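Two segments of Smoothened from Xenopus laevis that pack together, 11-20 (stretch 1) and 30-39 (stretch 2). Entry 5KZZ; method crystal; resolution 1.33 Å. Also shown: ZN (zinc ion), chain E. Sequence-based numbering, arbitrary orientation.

Stretch 1, residues 11-20: KKTTTCEPLK
Stretch 2 (30-39) PYALTSTVLA

The contact is built on a very short antiparallel ladder. Residues 17-18 and 33-34 are extended and run in opposite directions, with Glu-17 facing Thr-34 as a hydrogen-bonded pair (CA to CA 5.5 Å) and Pro-18 facing Leu-33 as a non-hydrogen-bonded pair, where the CA atoms close to 4.4 Å. Phi/psi values set the extension: -130/153 at Glu-17, -60/140 at Pro-18, -120/157 at Leu-33 and -149/179 at Thr-34.

Three backbone hydrogen bonds fix the register. Glu-17 N donates to Thr-34 O at 2.9 Å, nearly straight at 171°, and Thr-34 N returns the bond to Glu-17 O at 2.8 Å and 157°. Two residues along, Leu-19 N donates to Ala-32 O at 3.0 Å and 173°. Pro-18, which has no amide hydrogen to give, occupies the non-hydrogen-bonded position, so the ladder loses no hydrogen bond there. Close CA-H...O contacts flank the paired amides: Leu-33 CA lies 3.3 Å from Glu-17 O, and Cys-16 CA lies 3.5 Å from Thr-34 O.

Apolar packing is carried chiefly by Leu-19, which has the largest covered area of any residue here. Its CA-to-CB bond points sideways, but chi1 -84° (m) and chi2 160° (t) bring the tip inward. Leu-19 CD1 sits 3.2 Å from Tyr-31 O and 4.0 Å from Tyr-31 CD2, obliquely to that ring, while Leu-19 CD2 reaches Thr-34 CB at 3.6 Å. Tyr-31 is p (chi1 49°, chi2 -91°). Thr-34 is t, and its CG2 lies 4.4 Å from Glu-17 CG on the sheet face these two side chains share. Cys-16 (m) meets Leu-33 (m, t) through their CB atoms at 4.1 Å.

Beyond the ladder, side chains take over the polar pairing. Thr-14 OG1 and Ser-35 OG form a 2.8 Å hydrogen bond, both residues in t. Ser-35 OG also accepts from Val-37 N at 3.1 Å, tying this contact to the type I turn from Thr-36 to Ala-39, which Ala-39 N closes on Thr-36 O at 3.1 Å. Lys-12 has its CA-to-CB bond directed toward stretch 2 and, with all four chi angles t, lays its NZ 3.6 Å from CG2 of Val-37 (p).

Water 1 bridges the stretches, accepting from Thr-36 N at 2.9 Å and donating to Glu-17 OE2 at 3.1 Å; Glu-17 is p, then t. Lys-20 leads away from the contact, its NZ binding zinc at 2.0 Å.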

ATOM      1  N   LYS A  11       4.090  12.102   5.152  1.00 33.99           N
ATOM      2  CA  LYS A  11       4.876  11.955   3.938  1.00 33.00           C
ATOM      3  C   LYS A  11       6.311  11.573   4.264  1.00 28.94           C
ATOM      4  O   LYS A  11       6.809  11.849   5.359  1.00 30.37           O
ATOM      5  CB  LYS A  11       4.826  13.247   3.116  1.00 37.45           C
ATOM      6  CG  LYS A  11       3.485  13.463   2.421  1.00 44.47           C
ATOM      7  CD  LYS A  11       3.287  14.902   1.977  1.00 52.64           C
ATOM      8  CE  LYS A  11       2.679  15.744   3.091  1.00 60.45           C
ATOM      9  NZ  LYS A  11       1.269  15.357   3.382  1.00 65.18           N
ATOM     10  N   LYS A  12       6.961  10.910   3.318  1.00 27.22           N
ATOM     11  CA  LYS A  12       8.341  10.501   3.493  1.00 27.34           C
ATOM     12  C   LYS A  12       9.168  10.965   2.299  1.00 25.47           C
ATOM     13  O   LYS A  12       8.753  10.805   1.152  1.00 25.08           O
ATOM     14  CB  LYS A  12       8.443   8.985   3.652  1.00 30.02           C
ATOM     15  CG  LYS A  12       9.864   8.483   3.860  1.00 35.06           C
ATOM     16  CD  LYS A  12       9.879   7.051   4.380  1.00 39.13           C
ATOM     17  CE  LYS A  12      11.310   6.556   4.590  1.00 43.41           C
ATOM     18  NZ  LYS A  12      11.356   5.111   4.979  1.00 45.83           N
ATOM     19  N   THR A  13      10.336  11.541   2.580  1.00 27.24           N
ATOM     20  CA  THR A  13      11.244  12.020   1.539  1.00 28.24           C
ATOM     21  C   THR A  13      11.862  10.864   0.757  1.00 26.22           C
ATOM     22  O   THR A  13      12.351   9.903   1.346  1.00 28.79           O
ATOM     23  CB  THR A  13      12.368  12.884   2.144  1.00 32.33           C
ATOM     24  OG1 THR A  13      11.795  14.081   2.675  1.00 36.15           O
ATOM     25  CG2 THR A  13      13.392  13.255   1.087  1.00 33.74           C
ATOM     26  N   THR A  14      11.839  10.961  -0.570  1.00 24.43           N
ATOM     27  CA  THR A  14      12.305   9.881  -1.419  1.00 25.05           C
ATOM     28  C   THR A  14      12.491  10.414  -2.832  1.00 26.40           C
ATOM     29  O   THR A  14      12.106  11.544  -3.130  1.00 29.97           O
ATOM     30  CB  THR A  14      11.299   8.687  -1.420  1.00 25.36           C
ATOM     31  OG1 THR A  14      11.851   7.567  -2.127  1.00 26.44           O
ATOM     32  CG2 THR A  14       9.982   9.100  -2.065  1.00 24.88           C
ATOM     33  N   THR A  15      13.099   9.616  -3.697  1.00 24.92           N
ATOM     34  CA  THR A  15      13.209   9.990  -5.092  1.00 25.21           C
ATOM     35  C   THR A  15      12.035   9.384  -5.850  1.00 23.39           C
ATOM     36  O   THR A  15      11.784   8.190  -5.742  1.00 25.25           O
ATOM     37  CB  THR A  15      14.547   9.531  -5.690  1.00 28.71           C
ATOM     38  OG1 THR A  15      15.614  10.184  -4.993  1.00 32.26           O
ATOM     39  CG2 THR A  15      14.628   9.872  -7.173  1.00 30.20           C
ATOM     40  N   CYS A  16      11.304  10.208  -6.591  1.00 21.53           N
ATOM     41  CA  CYS A  16      10.174   9.719  -7.388  1.00 20.35           C
ATOM     42  C   CYS A  16      10.620   9.133  -8.725  1.00 22.67           C
ATOM     43  O   CYS A  16      11.480   9.691  -9.408  1.00 24.98           O
ATOM     44  CB  CYS A  16       9.164  10.842  -7.649  1.00 22.09           C
ATOM     45  SG  CYS A  16       8.441  11.618  -6.194  1.00 25.54           S
ATOM     46  N   GLU A  17      10.020   8.018  -9.118  1.00 19.26           N
ATOM     47  CA  GLU A  17      10.288   7.459 -10.441  1.00 19.64           C
ATOM     48  C   GLU A  17       8.968   7.168 -11.152  1.00 17.43           C
ATOM     49  O   GLU A  17       7.938   6.977 -10.500  1.00 15.94           O
ATOM     50  CB  GLU A  17      11.162   6.202 -10.338  1.00 26.74           C
ATOM     51  CG  GLU A  17      10.608   5.077  -9.499  1.00 33.43           C
ATOM     52  CD  GLU A  17      11.638   3.970  -9.281  1.00 40.19           C
ATOM     53  OE1 GLU A  17      11.482   2.869  -9.843  1.00 37.21           O
ATOM     54  OE2 GLU A  17      12.616   4.211  -8.546  1.00 48.42           O
ATOM     55  N   PRO A  18       8.975   7.182 -12.492  1.00 17.24           N
ATOM     56  CA  PRO A  18       7.737   6.877 -13.210  1.00 17.14           C
ATOM     57  C   PRO A  18       7.240   5.486 -12.881  1.00 15.30           C
ATOM     58  O   PRO A  18       8.048   4.553 -12.797  1.00 16.07           O
ATOM     59  CB  PRO A  18       8.151   6.952 -14.684  1.00 20.93           C
ATOM     60  CG  PRO A  18       9.339   7.797 -14.687  1.00 22.16           C
ATOM     61  CD  PRO A  18      10.077   7.487 -13.421  1.00 20.65           C
ATOM     62  N   LEU A  19       5.929   5.347 -12.730  1.00 14.93           N
ATOM     63  CA  LEU A  19       5.321   4.038 -12.512  1.00 14.29           C
ATOM     64  C   LEU A  19       5.611   3.105 -13.655  1.00 14.70           C
ATOM     65  O   LEU A  19       5.462   3.463 -14.819  1.00 16.58           O
ATOM     66  CB  LEU A  19       3.809   4.156 -12.356  1.00 13.03           C
ATOM     67  CG  LEU A  19       3.313   4.499 -10.955  1.00 13.55           C
ATOM     68  CD1 LEU A  19       1.894   5.065 -11.031  1.00 15.76           C
ATOM     69  CD2 LEU A  19       3.344   3.253 -10.093  1.00 16.43           C
ATOM     70  N   LYS A  20       5.999   1.892 -13.304  1.00 13.99           N
ATOM     71  CA  LYS A  20       6.220   0.848 -14.283  1.00 15.22           C
ATOM     72  C   LYS A  20       4.910   0.486 -14.982  1.00 15.85           C
ATOM     73  O   LYS A  20       4.896   0.225 -16.168  1.00 18.35           O
ATOM     74  CB  LYS A  20       6.836  -0.373 -13.603  1.00 17.71           C
ATOM     75  CG  LYS A  20       7.174  -1.513 -14.536  1.00 19.80           C
ATOM     76  CD  LYS A  20       7.582  -2.742 -13.723  1.00 22.64           C
ATOM     77  CE  LYS A  20       7.828  -3.930 -14.631  1.00 24.07           C
ATOM     78  NZ  LYS A  20       8.942  -3.657 -15.605  1.00 23.32           N
ATOM     79  N   PRO A  30      -4.436   7.099 -10.920  1.00 19.23           N
ATOM     80  CA  PRO A  30      -4.500   8.397 -11.597  1.00 21.32           C
ATOM     81  C   PRO A  30      -3.204   9.202 -11.528  1.00 20.60           C
ATOM     82  O   PRO A  30      -3.086  10.199 -12.255  1.00 21.24           O
ATOM     83  CB  PRO A  30      -5.621   9.121 -10.852  1.00 21.81           C
ATOM     84  CG  PRO A  30      -5.556   8.540  -9.476  1.00 21.58           C
ATOM     85  CD  PRO A  30      -5.174   7.094  -9.642  1.00 19.89           C
ATOM     86  N   TYR A  31      -2.271   8.803 -10.664  1.00 20.32           N
ATOM     87  CA  TYR A  31      -0.983   9.485 -10.521  1.00 18.67           C
ATOM     88  C   TYR A  31       0.111   8.773 -11.311  1.00 19.24           C
ATOM     89  O   TYR A  31       0.004   7.576 -11.592  1.00 19.75           O
ATOM     90  CB  TYR A  31      -0.588   9.591  -9.045  1.00 17.93           C
ATOM     91  CG  TYR A  31      -0.690   8.297  -8.247  1.00 16.95           C
ATOM     92  CD1 TYR A  31      -1.865   7.972  -7.567  1.00 17.92           C
ATOM     93  CD2 TYR A  31       0.375   7.402  -8.173  1.00 15.84           C
ATOM     94  CE1 TYR A  31      -1.976   6.796  -6.825  1.00 16.54           C
ATOM     95  CE2 TYR A  31       0.270   6.235  -7.441  1.00 13.94           C
ATOM     96  CZ  TYR A  31      -0.910   5.934  -6.759  1.00 13.29           C
ATOM     97  OH  TYR A  31      -1.038   4.781  -6.017  1.00 14.11           O
ATOM     98  N   ALA A  32       1.171   9.510 -11.635  1.00 19.29           N
ATOM     99  CA  ALA A  32       2.181   9.036 -12.579  1.00 18.37           C
ATOM    100  C   ALA A  32       3.462   8.495 -11.960  1.00 16.12           C
ATOM    101  O   ALA A  32       4.162   7.712 -12.608  1.00 16.98           O
ATOM    102  CB  ALA A  32       2.539  10.154 -13.543  1.00 21.23           C
ATOM    103  N   LEU A  33       3.796   8.944 -10.749  1.00 16.30           N
ATOM    104  CA  LEU A  33       5.089   8.631 -10.144  1.00 16.01           C
ATOM    105  C   LEU A  33       4.946   7.879  -8.833  1.00 14.93           C
ATOM    106  O   LEU A  33       3.923   7.985  -8.157  1.00 14.85           O
ATOM    107  CB  LEU A  33       5.901   9.895  -9.882  1.00 16.52           C
ATOM    108  CG  LEU A  33       5.887  10.948 -10.989  1.00 17.81           C
ATOM    109  CD1 LEU A  33       6.569  12.234 -10.548  1.00 20.75           C
ATOM    110  CD2 LEU A  33       6.548  10.397 -12.257  1.00 19.73           C
ATOM    111  N   THR A  34       5.997   7.158  -8.460  1.00 13.27           N
ATOM    112  CA  THR A  34       5.954   6.300  -7.288  1.00 12.78           C
ATOM    113  C   THR A  34       7.322   6.198  -6.630  1.00 13.67           C
ATOM    114  O   THR A  34       8.301   6.793  -7.086  1.00 15.50           O
ATOM    115  CB  THR A  34       5.442   4.887  -7.674  1.00 11.73           C
ATOM    116  OG1 THR A  34       5.074   4.166  -6.497  1.00 12.11           O
ATOM    117  CG2 THR A  34       6.484   4.091  -8.454  1.00 13.31           C
ATOM    118  N   SER A  35       7.367   5.450  -5.535  1.00 12.99           N
ATOM    119  CA  SER A  35       8.615   5.044  -4.911  1.00 13.05           C
ATOM    120  C   SER A  35       8.381   3.696  -4.266  1.00 13.02           C
ATOM    121  O   SER A  35       7.254   3.384  -3.887  1.00 13.85           O
ATOM    122  CB  SER A  35       9.061   6.061  -3.860  1.00 16.05           C
ATOM    123  OG  SER A  35      10.154   5.566  -3.103  1.00 17.21           O
ATOM    124  N   THR A  36       9.443   2.909  -4.140  1.00 12.54           N
ATOM    125  CA  THR A  36       9.367   1.619  -3.467  1.00 13.21           C
ATOM    126  C   THR A  36       9.743   1.712  -1.984  1.00 13.00           C
ATOM    127  O   THR A  36       9.832   0.690  -1.299  1.00 13.22           O
ATOM    128  CB  THR A  36      10.287   0.588  -4.155  1.00 16.25           C
ATOM    129  OG1 THR A  36      11.645   1.053  -4.124  1.00 19.03           O
ATOM    130  CG2 THR A  36       9.875   0.391  -5.598  1.00 18.60           C
ATOM    131  N   VAL A  37       9.935   2.935  -1.482  1.00 12.65           N
ATOM    132  CA  VAL A  37      10.483   3.119  -0.141  1.00 15.45           C
ATOM    133  C   VAL A  37       9.578   2.566   0.982  1.00 15.58           C
ATOM    134  O   VAL A  37      10.078   2.204   2.050  1.00 19.68           O
ATOM    135  CB  VAL A  37      10.806   4.622   0.124  1.00 18.93           C
ATOM    136  CG1 VAL A  37       9.548   5.457   0.184  1.00 20.57           C
ATOM    137  CG2 VAL A  37      11.617   4.792   1.406  1.00 22.51           C
ATOM    138  N   LEU A  38       8.265   2.461   0.765  1.00 13.39           N
ATOM    139  CA  LEU A  38       7.370   1.949   1.811  1.00 13.41           C
ATOM    140  C   LEU A  38       7.265   0.437   1.797  1.00 13.28           C
ATOM    141  O   LEU A  38       6.867  -0.178   2.794  1.00 15.88           O
ATOM    142  CB  LEU A  38       5.971   2.530   1.661  1.00 13.01           C
ATOM    143  CG  LEU A  38       5.931   4.051   1.583  1.00 13.51           C
ATOM    144  CD1 LEU A  38       4.494   4.516   1.509  1.00 14.81           C
ATOM    145  CD2 LEU A  38       6.622   4.669   2.806  1.00 15.53           C
ATOM    146  N   ALA A  39       7.619  -0.171   0.665  1.00 13.63           N
ATOM    147  CA  ALA A  39       7.530  -1.623   0.529  1.00 15.13           C
ATOM    148  C   ALA A  39       8.829  -2.246   1.012  1.00 15.52           C
ATOM    149  O   ALA A  39       9.781  -2.412   0.235  1.00 15.86           O
ATOM    150  CB  ALA A  39       7.249  -2.009  -0.912  1.00 15.31           C
TER
HETATM  151 ZN    ZN E 204      10.798  -3.255 -14.859  0.67 27.94          ZN
HETATM  152  O   HOH W   1      11.788   3.898  -5.624  1.00 30.94           O
HETATM  153  O   HOH W   2      11.808  -4.621 -16.585  1.00 35.86           O
HETATM  154  O   HOH W   3      10.983  -1.218 -14.011  1.00 38.67           O